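Local coordinates for periplasmic cell division protein (SufI) (Aquifex aeolicus, PDB 6SYY) that is a multicopper oxidase, probably oxidising its substrates at one copper centre and passing the electrons to a three-copper cluster, where oxygen is reduced, at residues F57-V63 against Q101-D106; K317-H323 against N358-M364; I441-T447 against V483-V489. One frame throughout, in Å; residues are numbered along the deposited sequence.

Contact 1: F57-V63 against Q101-D106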
loop_
_atom_site.group_PDB
_atom_site.type_symbol
_atom_site.label_atom_id
_atom_site.label_comp_id
_atom_site.label_asym_id
_atom_site.label_seq_id
_atom_site.Cartn_x
_atom_site.Cartn_y
_atom_site.Cartn_z
ATOM N N PHE A 57 2.911 15.546 -10.943
ATOM C CA PHE A 57 4.310 15.728 -10.579
ATOM C C PHE A 57 5.127 16.032 -11.830
ATOM O O PHE A 57 5.181 15.194 -12.740
ATOM C CB PHE A 57 4.827 14.479 -9.883
ATOM C CG PHE A 57 5.805 14.753 -8.781
ATOM C CD1 PHE A 57 5.382 14.812 -7.464
ATOM C CD2 PHE A 57 7.151 14.939 -9.059
ATOM C CE1 PHE A 57 6.286 15.059 -6.438
ATOM C CE2 PHE A 57 8.060 15.189 -8.041
ATOM C CZ PHE A 57 7.626 15.245 -6.729
ATOM N N PRO A 58 5.764 17.197 -11.923
ATOM C CA PRO A 58 6.470 17.558 -13.154
ATOM C C PRO A 58 7.700 16.691 -13.377
ATOM O O PRO A 58 8.249 16.083 -12.457
ATOM C CB PRO A 58 6.860 19.020 -12.918
ATOM C CG PRO A 58 6.993 19.124 -11.440
ATOM C CD PRO A 58 5.917 18.225 -10.880
ATOM N N ASP A 59 8.141 16.664 -14.633
ATOM C CA ASP A 59 9.254 15.822 -15.060
ATOM C C ASP A 59 10.568 16.571 -14.836
ATOM O O ASP A 59 10.850 17.570 -15.507
ATOM C CB ASP A 59 9.075 15.421 -16.525
ATOM C CG ASP A 59 10.179 14.512 -17.025
ATOM O OD1 ASP A 59 10.991 14.048 -16.200
ATOM O OD2 ASP A 59 10.238 14.268 -18.247
ATOM N N GLY A 60 11.371 16.087 -13.892
ATOM C CA GLY A 60 12.676 16.671 -13.655
ATOM C C GLY A 60 12.671 18.052 -13.045
ATOM O O GLY A 60 13.678 18.758 -13.138
ATOM N N GLN A 61 11.567 18.463 -12.425
ATOM C CA GLN A 61 11.470 19.756 -11.761
ATOM C C GLN A 61 11.252 19.531 -10.277
ATOM O O GLN A 61 10.409 18.717 -9.886
ATOM C CB GLN A 61 10.337 20.596 -12.338
ATOM C CG GLN A 61 10.543 20.980 -13.783
ATOM C CD GLN A 61 9.448 21.889 -14.284
ATOM O OE1 GLN A 61 8.835 22.622 -13.507
ATOM N NE2 GLN A 61 9.184 21.841 -15.584
ATOM N N ARG A 62 12.005 20.257 -9.457
ATOM C CA ARG A 62 12.017 20.000 -8.025
ATOM C C ARG A 62 10.684 20.368 -7.386
ATOM O O ARG A 62 10.110 21.425 -7.666
ATOM C CB ARG A 62 13.154 20.773 -7.361
ATOM C CG ARG A 62 14.507 20.098 -7.502
ATOM C CD ARG A 62 14.604 18.905 -6.568
ATOM N NE ARG A 62 15.516 17.886 -7.073
ATOM C CZ ARG A 62 15.843 16.781 -6.412
ATOM N NH1 ARG A 62 15.340 16.553 -5.205
ATOM N NH2 ARG A 62 16.678 15.904 -6.954
ATOM N N VAL A 63 10.203 19.483 -6.513
ATOM C CA VAL A 63 8.935 19.638 -5.815
ATOM C C VAL A 63 9.173 19.438 -4.325
ATOM O O VAL A 63 9.729 18.412 -3.915
ATOM C CB VAL A 63 7.885 18.630 -6.317
ATOM C CG1 VAL A 63 6.613 18.730 -5.485
ATOM C CG2 VAL A 63 7.605 18.844 -7.789
ATOM N N GLN A 101 9.445 9.368 -16.698
ATOM C CA GLN A 101 9.778 10.728 -16.305
ATOM C C GLN A 101 10.826 10.738 -15.192
ATOM O O GLN A 101 11.067 9.737 -14.508
ATOM C CB GLN A 101 8.530 11.475 -15.838
ATOM C CG GLN A 101 8.147 11.183 -14.400
ATOM C CD GLN A 101 7.068 12.105 -13.886
ATOM O OE1 GLN A 101 5.883 11.894 -14.144
ATOM N NE2 GLN A 101 7.471 13.139 -13.156
ATOM N N THR A 102 11.452 11.898 -15.015
ATOM C CA THR A 102 12.364 12.115 -13.902
ATOM C C THR A 102 11.575 12.597 -12.691
ATOM O O THR A 102 10.630 13.380 -12.820
ATOM C CB THR A 102 13.452 13.126 -14.271
ATOM O OG1 THR A 102 14.251 12.599 -15.338
ATOM C CG2 THR A 102 14.351 13.412 -13.076
ATOM N N PHE A 103 11.959 12.096 -11.520
ATOM C CA PHE A 103 11.293 12.362 -10.249
ATOM C C PHE A 103 12.278 13.113 -9.357
ATOM O O PHE A 103 13.251 12.525 -8.873
ATOM C CB PHE A 103 10.839 11.041 -9.624
ATOM C CG PHE A 103 10.062 11.187 -8.342
ATOM C CD1 PHE A 103 10.676 10.984 -7.116
ATOM C CD2 PHE A 103 8.713 11.492 -8.364
ATOM C CE1 PHE A 103 9.966 11.099 -5.935
ATOM C CE2 PHE A 103 7.997 11.615 -7.183
ATOM C CZ PHE A 103 8.625 11.417 -5.968
ATOM N N SER A 104 12.037 14.409 -9.149
ATOM C CA SER A 104 12.939 15.296 -8.406
ATOM C C SER A 104 12.210 15.822 -7.170
ATOM O O SER A 104 11.546 16.858 -7.233
ATOM C CB SER A 104 13.410 16.453 -9.291
ATOM O OG SER A 104 13.927 15.985 -10.522
ATOM N N ALA A 105 12.349 15.129 -6.042
ATOM C CA ALA A 105 11.595 15.459 -4.838
ATOM C C ALA A 105 12.519 15.894 -3.710
ATOM O O ALA A 105 13.599 15.326 -3.521
ATOM C CB ALA A 105 10.746 14.274 -4.367
ATOM N N ASP A 106 12.081 16.910 -2.966
ATOM C CA ASP A 106 12.706 17.319 -1.716
ATOM C C ASP A 106 11.694 17.143 -0.598
ATOM O O ASP A 106 10.580 17.676 -0.678
ATOM C CB ASP A 106 13.178 18.777 -1.751
ATOM C CG ASP A 106 13.976 19.105 -2.989
ATOM O OD1 ASP A 106 13.517 19.953 -3.784
ATOM O OD2 ASP A 106 15.053 18.503 -3.175
HETATM O O HOH W 1 10.199 16.209 -10.710
#
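Gln101 NE2 donates to Phe57 O at 3.1 Å and also to Thr102 O, joining the loop 57-63 to the start of strand 102-110. This lies in the first cupredoxin-like domain of the multicopper oxidase fold. Both acceptors lie close to the amide plane of Gln101, so the amide is fixed in rotation. Its OE1 is held by the backbone N of Arg98. With an alanine here, Phe57 O would probably lose its amide donor and Thr102 O one of its two. Gly60 N reaches Thr102 O at 3.0 Å, from the face of the carbonyl opposite to Gln101 NE2. Asp59 OD1 faces Thr102 N, at a distance too short to be trusted. Regular pairing begins at Val63 with Ala105, in parallel. Val63 N donates to Ser104 O, and Asp106 N to Val63 O at 2.9 Å in a straight bond. The rings of Phe57 and Phe103 form an offset stack, centroids 4.6 Å apart and planes at 24°. Phe103 CE2 sits over the centre of one Phe57 face, and Val63 CG2 covers the other near the rim. Trp119 meets the Phe103 ring edge-to-face. The Arg62 chain bends at chi2 (-75°), which lays its guanidinium over Ser104. NH1 makes a salt bridge to Asp106 OD2 at 2.8 Å, though the bond is bent and weak, while NH2 pairs with Asp146. A water bridges the loop and the strand: it donates to Pro58 O and Gln61 O, and accepts from Ser104 N at 3.0 Å.

Contact 2: K317-H323 against N358-M364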
loop_
_atom_site.group_PDB
_atom_site.type_symbol
_atom_site.label_atom_id
_atom_site.label_comp_id
_atom_site.label_asym_id
_atom_site.label_seq_id
_atom_site.Cartn_x
_atom_site.Cartn_y
_atom_site.Cartn_z
ATOM N N LYS A 317 -23.454 -2.194 -0.458
ATOM C CA LYS A 317 -22.632 -2.041 0.736
ATOM C C LYS A 317 -21.260 -2.656 0.489
ATOM O O LYS A 317 -21.150 -3.866 0.269
ATOM C CB LYS A 317 -23.296 -2.698 1.948
ATOM C CG LYS A 317 -24.542 -1.978 2.463
ATOM C CD LYS A 317 -25.258 -2.776 3.558
ATOM C CE LYS A 317 -25.774 -4.115 3.036
ATOM N NZ LYS A 317 -26.617 -4.846 4.027
ATOM N N LEU A 318 -20.223 -1.821 0.509
ATOM C CA LEU A 318 -18.854 -2.324 0.583
ATOM C C LEU A 318 -18.621 -2.838 1.996
ATOM O O LEU A 318 -18.476 -2.051 2.938
ATOM C CB LEU A 318 -17.846 -1.239 0.226
ATOM C CG LEU A 318 -16.401 -1.684 0.461
ATOM C CD1 LEU A 318 -16.013 -2.767 -0.529
ATOM C CD2 LEU A 318 -15.439 -0.514 0.392
ATOM N N TYR A 319 -18.597 -4.155 2.149
ATOM C CA TYR A 319 -18.688 -4.790 3.451
ATOM C C TYR A 319 -17.414 -5.561 3.757
ATOM O O TYR A 319 -16.835 -6.199 2.873
ATOM C CB TYR A 319 -19.891 -5.727 3.505
ATOM C CG TYR A 319 -20.277 -6.119 4.901
ATOM C CD1 TYR A 319 -21.073 -5.287 5.682
ATOM C CD2 TYR A 319 -19.850 -7.325 5.444
ATOM C CE1 TYR A 319 -21.429 -5.646 6.967
ATOM C CE2 TYR A 319 -20.201 -7.692 6.727
ATOM C CZ TYR A 319 -20.989 -6.852 7.484
ATOM O OH TYR A 319 -21.334 -7.227 8.761
ATOM N N ASN A 320 -16.983 -5.495 5.015
ATOM C CA ASN A 320 -15.821 -6.230 5.490
ATOM C C ASN A 320 -16.293 -7.444 6.272
ATOM O O ASN A 320 -16.994 -7.303 7.279
ATOM C CB ASN A 320 -14.929 -5.354 6.368
ATOM C CG ASN A 320 -13.722 -6.107 6.895
ATOM O OD1 ASN A 320 -12.774 -6.368 6.158
ATOM N ND2 ASN A 320 -13.759 -6.467 8.169
ATOM N N PHE A 321 -15.919 -8.621 5.808
ATOM C CA PHE A 321 -16.207 -9.880 6.474
ATOM C C PHE A 321 -15.027 -10.294 7.338
ATOM O O PHE A 321 -13.927 -9.753 7.195
ATOM C CB PHE A 321 -16.513 -10.963 5.435
ATOM C CG PHE A 321 -17.862 -10.814 4.794
ATOM C CD1 PHE A 321 -19.009 -11.217 5.464
ATOM C CD2 PHE A 321 -17.989 -10.272 3.524
ATOM C CE1 PHE A 321 -20.255 -11.083 4.881
ATOM C CE2 PHE A 321 -19.234 -10.136 2.936
ATOM C CZ PHE A 321 -20.367 -10.542 3.616
ATOM N N PRO A 322 -15.224 -11.222 8.278
ATOM C CA PRO A 322 -14.099 -11.690 9.100
ATOM C C PRO A 322 -12.947 -12.198 8.245
ATOM O O PRO A 322 -13.125 -13.048 7.369
ATOM C CB PRO A 322 -14.722 -12.808 9.939
ATOM C CG PRO A 322 -16.155 -12.396 10.074
ATOM C CD PRO A 322 -16.516 -11.733 8.772
ATOM N N HIS A 323 -11.750 -11.659 8.498
ATOM C CA HIS A 323 -10.603 -11.949 7.646
ATOM C C HIS A 323 -10.009 -13.327 7.896
ATOM O O HIS A 323 -9.297 -13.842 7.026
ATOM C CB HIS A 323 -9.523 -10.875 7.817
ATOM C CG HIS A 323 -9.051 -10.701 9.227
ATOM N ND1 HIS A 323 -8.351 -11.677 9.905
ATOM C CD2 HIS A 323 -9.163 -9.657 10.082
ATOM C CE1 HIS A 323 -8.062 -11.243 11.119
ATOM N NE2 HIS A 323 -8.542 -10.020 11.252
ATOM N N ASN A 358 -11.519 -9.247 14.824
ATOM C CA ASN A 358 -11.865 -10.073 13.669
ATOM C C ASN A 358 -13.337 -9.908 13.308
ATOM O O ASN A 358 -13.978 -10.845 12.825
ATOM C CB ASN A 358 -11.539 -11.547 13.934
ATOM C CG ASN A 358 -11.533 -12.392 12.663
ATOM O OD1 ASN A 358 -11.407 -11.874 11.552
ATOM N ND2 ASN A 358 -11.672 -13.701 12.827
ATOM N N SER A 359 -13.888 -8.719 13.532
ATOM C CA SER A 359 -15.315 -8.494 13.378
ATOM C C SER A 359 -15.663 -8.117 11.940
ATOM O O SER A 359 -14.799 -7.815 11.113
ATOM C CB SER A 359 -15.792 -7.410 14.347
ATOM O OG SER A 359 -15.081 -6.201 14.155
ATOM N N GLU A 360 -16.960 -8.152 11.645
ATOM C CA GLU A 360 -17.489 -7.739 10.355
ATOM C C GLU A 360 -18.226 -6.416 10.504
ATOM O O GLU A 360 -18.813 -6.130 11.553
ATOM C CB GLU A 360 -18.424 -8.800 9.770
ATOM C CG GLU A 360 -19.600 -9.165 10.649
ATOM C CD GLU A 360 -20.519 -10.177 9.991
ATOM O OE1 GLU A 360 -20.023 -11.014 9.207
ATOM O OE2 GLU A 360 -21.739 -10.134 10.249
ATOM N N PHE A 361 -18.187 -5.609 9.447
ATOM C CA PHE A 361 -18.721 -4.255 9.507
ATOM C C PHE A 361 -18.743 -3.662 8.110
ATOM O O PHE A 361 -17.932 -4.029 7.254
ATOM C CB PHE A 361 -17.883 -3.367 10.437
ATOM C CG PHE A 361 -16.411 -3.422 10.155
ATOM C CD1 PHE A 361 -15.591 -4.293 10.852
ATOM C CD2 PHE A 361 -15.843 -2.606 9.191
ATOM C CE1 PHE A 361 -14.235 -4.349 10.593
ATOM C CE2 PHE A 361 -14.490 -2.668 8.922
ATOM C CZ PHE A 361 -13.684 -3.534 9.629
ATOM N N GLU A 362 -19.665 -2.729 7.895
ATOM C CA GLU A 362 -19.720 -2.022 6.625
ATOM C C GLU A 362 -18.580 -1.015 6.535
ATOM O O GLU A 362 -18.293 -0.294 7.495
ATOM C CB GLU A 362 -21.068 -1.320 6.472
ATOM C CG GLU A 362 -21.198 -0.454 5.230
ATOM C CD GLU A 362 -22.613 0.045 5.022
ATOM O OE1 GLU A 362 -23.557 -0.681 5.401
ATOM O OE2 GLU A 362 -22.785 1.160 4.488
ATOM N N VAL A 363 -17.913 -0.981 5.384
ATOM C CA VAL A 363 -16.880 0.022 5.137
ATOM C C VAL A 363 -17.462 1.259 4.467
ATOM O O VAL A 363 -17.128 2.390 4.831
ATOM C CB VAL A 363 -15.744 -0.587 4.293
ATOM C CG1 VAL A 363 -14.737 0.481 3.919
ATOM C CG2 VAL A 363 -15.070 -1.721 5.046
ATOM N N MET A 364 -18.354 1.064 3.500
ATOM C CA MET A 364 -18.815 2.163 2.669
ATOM C C MET A 364 -20.093 1.743 1.951
ATOM O O MET A 364 -20.351 0.554 1.742
ATOM C CB MET A 364 -17.727 2.568 1.673
ATOM C CG MET A 364 -18.007 3.822 0.902
ATOM S SD MET A 364 -16.733 4.075 -0.334
ATOM C CE MET A 364 -17.580 5.231 -1.400
HETATM O O HOH W 2 -12.383 -8.305 9.815
#
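Asn320 lies against the ring of Phe361, with its CB over one face, 4.0 Å from the ring centroid, in a CH-pi contact. Its amide is turned 31° from the ring plane, and ND2 comes within 3.3 Å of Phe361 CZ. Phe361 CG sits between its own backbone N and carbonyl carbon (chi1 50°), which brings the ring face against Asn320. A water accepts from Asn320 ND2 at 2.8 Å and donates to Ser359 O, while OD1 takes the backbone N-H of Arg262. On the other side of the strands, one face of the Tyr319 ring covers the Phe361 carbonyl, O over the ring centre. In the loops beyond the strand ends, Asn358 OD1 sits over the His323 ring and accepts a weak bond from His323 N; His323 ND1 bonds to Leu325 N. The backbones pair antiparallel, with a classic beta bulge: Val363 N and Met364 N both donate to Leu318 O, at 2.7 Å and 3.2 Å. The strands belong to the middle cupredoxin-like domain, as in three-domain multicopper oxidases, and the methionine-rich region 327-354 lies between the segments. Strand 315-321 runs between strands 361-370 and 261-267. Phe361 and Val363 rest on strand 230-233, and Met364 on strand 239-244.

Contact 3: I441-T447 against V483-V489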
loop_
_atom_site.group_PDB
_atom_site.type_symbol
_atom_site.label_atom_id
_atom_site.label_comp_id
_atom_site.label_asym_id
_atom_site.label_seq_id
_atom_site.Cartn_x
_atom_site.Cartn_y
_atom_site.Cartn_z
ATOM N N ILE A 441 12.211 -16.444 -2.585
ATOM C CA ILE A 441 12.127 -16.176 -1.159
ATOM C C ILE A 441 11.013 -17.033 -0.581
ATOM O O ILE A 441 9.918 -17.117 -1.150
ATOM C CB ILE A 441 11.895 -14.683 -0.879
ATOM C CG1 ILE A 441 13.125 -13.878 -1.299
ATOM C CG2 ILE A 441 11.597 -14.455 0.592
ATOM C CD1 ILE A 441 13.054 -12.417 -0.909
ATOM N N GLU A 442 11.299 -17.677 0.542
ATOM C CA GLU A 442 10.403 -18.641 1.168
ATOM C C GLU A 442 10.096 -18.138 2.572
ATOM O O GLU A 442 10.875 -18.362 3.505
ATOM C CB GLU A 442 11.044 -20.027 1.192
ATOM C CG GLU A 442 10.171 -21.111 1.771
ATOM C CD GLU A 442 10.818 -22.467 1.657
ATOM O OE1 GLU A 442 11.935 -22.535 1.098
ATOM O OE2 GLU A 442 10.214 -23.457 2.122
ATOM N N TYR A 443 8.974 -17.444 2.716
ATOM C CA TYR A 443 8.526 -17.008 4.028
ATOM C C TYR A 443 7.927 -18.189 4.777
ATOM O O TYR A 443 7.050 -18.884 4.254
ATOM C CB TYR A 443 7.498 -15.889 3.905
ATOM C CG TYR A 443 8.054 -14.581 3.392
ATOM C CD1 TYR A 443 9.019 -13.890 4.109
ATOM C CD2 TYR A 443 7.594 -14.025 2.206
ATOM C CE1 TYR A 443 9.525 -12.684 3.650
ATOM C CE2 TYR A 443 8.090 -12.822 1.740
ATOM C CZ TYR A 443 9.057 -12.156 2.468
ATOM O OH TYR A 443 9.558 -10.958 2.012
ATOM N N VAL A 444 8.407 -18.422 5.996
ATOM C CA VAL A 444 7.900 -19.481 6.860
ATOM C C VAL A 444 7.455 -18.827 8.159
ATOM O O VAL A 444 8.293 -18.427 8.977
ATOM C CB VAL A 444 8.952 -20.567 7.123
ATOM C CG1 VAL A 444 8.352 -21.686 7.952
ATOM C CG2 VAL A 444 9.505 -21.108 5.813
ATOM N N ASN A 445 6.143 -18.726 8.357
ATOM C CA ASN A 445 5.573 -18.034 9.514
ATOM C C ASN A 445 5.325 -19.049 10.624
ATOM O O ASN A 445 4.336 -19.783 10.600
ATOM C CB ASN A 445 4.289 -17.312 9.124
ATOM C CG ASN A 445 3.704 -16.498 10.264
ATOM O OD1 ASN A 445 4.281 -16.419 11.353
ATOM N ND2 ASN A 445 2.555 -15.873 10.014
ATOM N N ASN A 446 6.217 -19.078 11.615
ATOM C CA ASN A 446 6.063 -19.927 12.787
ATOM C C ASN A 446 5.441 -19.188 13.966
ATOM O O ASN A 446 5.611 -19.611 15.115
ATOM C CB ASN A 446 7.414 -20.519 13.194
ATOM C CG ASN A 446 7.946 -21.511 12.180
ATOM O OD1 ASN A 446 7.185 -22.273 11.577
ATOM N ND2 ASN A 446 9.260 -21.507 11.985
ATOM N N THR A 447 4.726 -18.095 13.711
ATOM C CA THR A 447 4.083 -17.324 14.766
ATOM C C THR A 447 2.572 -17.481 14.686
ATOM O O THR A 447 2.026 -18.045 13.733
ATOM C CB THR A 447 4.459 -15.841 14.677
ATOM O OG1 THR A 447 3.780 -15.244 13.568
ATOM C CG2 THR A 447 5.958 -15.685 14.488
ATOM N N VAL A 483 1.099 -13.509 4.660
ATOM C CA VAL A 483 1.604 -14.790 5.143
ATOM C C VAL A 483 0.824 -15.126 6.405
ATOM O O VAL A 483 1.083 -14.556 7.472
ATOM C CB VAL A 483 3.112 -14.759 5.407
ATOM C CG1 VAL A 483 3.604 -16.143 5.816
ATOM C CG2 VAL A 483 3.852 -14.263 4.169
ATOM N N ALA A 484 -0.125 -16.057 6.290
ATOM C CA ALA A 484 -1.027 -16.388 7.384
ATOM C C ALA A 484 -0.293 -17.171 8.472
ATOM O O ALA A 484 0.793 -17.704 8.234
ATOM C CB ALA A 484 -2.209 -17.201 6.859
ATOM N N PRO A 485 -0.862 -17.248 9.678
ATOM C CA PRO A 485 -0.233 -18.046 10.738
ATOM C C PRO A 485 0.028 -19.470 10.278
ATOM O O PRO A 485 -0.827 -20.107 9.662
ATOM C CB PRO A 485 -1.263 -18.002 11.871
ATOM C CG PRO A 485 -1.977 -16.730 11.667
ATOM C CD PRO A 485 -2.055 -16.538 10.176
ATOM N N MET A 486 1.234 -19.958 10.567
ATOM C CA MET A 486 1.655 -21.322 10.249
ATOM C C MET A 486 1.636 -21.604 8.747
ATOM O O MET A 486 1.554 -22.763 8.331
ATOM C CB MET A 486 0.802 -22.356 11.001
ATOM C CG MET A 486 0.762 -22.139 12.514
ATOM S SD MET A 486 2.408 -21.982 13.256
ATOM C CE MET A 486 1.997 -21.716 14.981
ATOM N N GLU A 487 1.718 -20.566 7.918
ATOM C CA GLU A 487 1.723 -20.716 6.470
ATOM C C GLU A 487 3.123 -20.495 5.914
ATOM O O GLU A 487 3.914 -19.721 6.459
ATOM C CB GLU A 487 0.746 -19.734 5.806
ATOM C CG GLU A 487 0.750 -19.781 4.282
ATOM C CD GLU A 487 -0.334 -18.923 3.658
ATOM O OE1 GLU A 487 -1.026 -19.411 2.740
ATOM O OE2 GLU A 487 -0.493 -17.760 4.084
ATOM N N THR A 488 3.424 -21.198 4.826
ATOM C CA THR A 488 4.626 -20.971 4.039
ATOM C C THR A 488 4.210 -20.441 2.673
ATOM O O THR A 488 3.290 -20.979 2.048
ATOM C CB THR A 488 5.449 -22.256 3.897
ATOM O OG1 THR A 488 5.936 -22.662 5.184
ATOM C CG2 THR A 488 6.631 -22.040 2.958
ATOM N N VAL A 489 4.867 -19.373 2.229
ATOM C CA VAL A 489 4.608 -18.754 0.935
ATOM C C VAL A 489 5.930 -18.659 0.186
ATOM O O VAL A 489 6.958 -18.306 0.775
ATOM C CB VAL A 489 3.961 -17.361 1.093
ATOM C CG1 VAL A 489 3.666 -16.735 -0.263
ATOM C CG2 VAL A 489 2.687 -17.462 1.920
#
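Asn445 CB packs on Val483 CG1 at 3.6 Å, and the rest of this buried side chain ties strand 437-445 to the end of strand 480-483 and the turn that follows. CG lies anti to the backbone N (chi1 -176°), which sends the amide into that turn, where CG is 3.7 Å from Ala484 O. At the tip ND2 donates to Val483 O at 3.2 Å, from above the carbonyl plane, and more weakly to Ala484 O. Met449 O is a further acceptor for ND2. OD1 turns back to its own segment. It takes the N-H of Thr447, closing an Asx turn, and the Thr447 hydroxyl at 2.6 Å on a lone pair. Thr447 OG1 is also hydrogen-bonded to NE2 of His451, a ligand of a copper ion. Thr447 is a second-shell residue, and Asn445, which holds it, probably helps place it beside that ligand. The turn itself is a type II beta turn from Ala484 to Glu487. Glu487 OE2 braces it by accepting from Ala484 N at 2.8 Å and pairs with Arg465. Asn445 N donates to Glu487 O, and beyond it Tyr443 and Val489 form an antiparallel hydrogen-bonded pair. Val444 and Thr488 lie side by side. In this cupredoxin-like domain strand 437-445 sits between strands 394-402 and 488-495. Tyr443 faces inward, touching Met453 and Ile455 of strand 451-455, which belongs to the other sheet.

The three contacts follow one another along the chain, and none touches another. Contact 1 lies on the opposite side of the chain's centre from contacts 2 and 3, its centre about 39 Å from each of theirs. Contacts 2 and 3 come within about 8 Å at their nearest atoms. Of the two, contact 3 is the closer to the copper bound by His451, Cys509 and His514. The side chain of Thr447 is about 7 Å from that ion, and that of His323 in contact 2 about 13 Å. Contact 1 lies near the trinuclear cluster, the Phe103 side chain about 10 Å from that of the ligand His118. Contact 3 comes closer, the Tyr443 side chain being about 7 Å from that of His454.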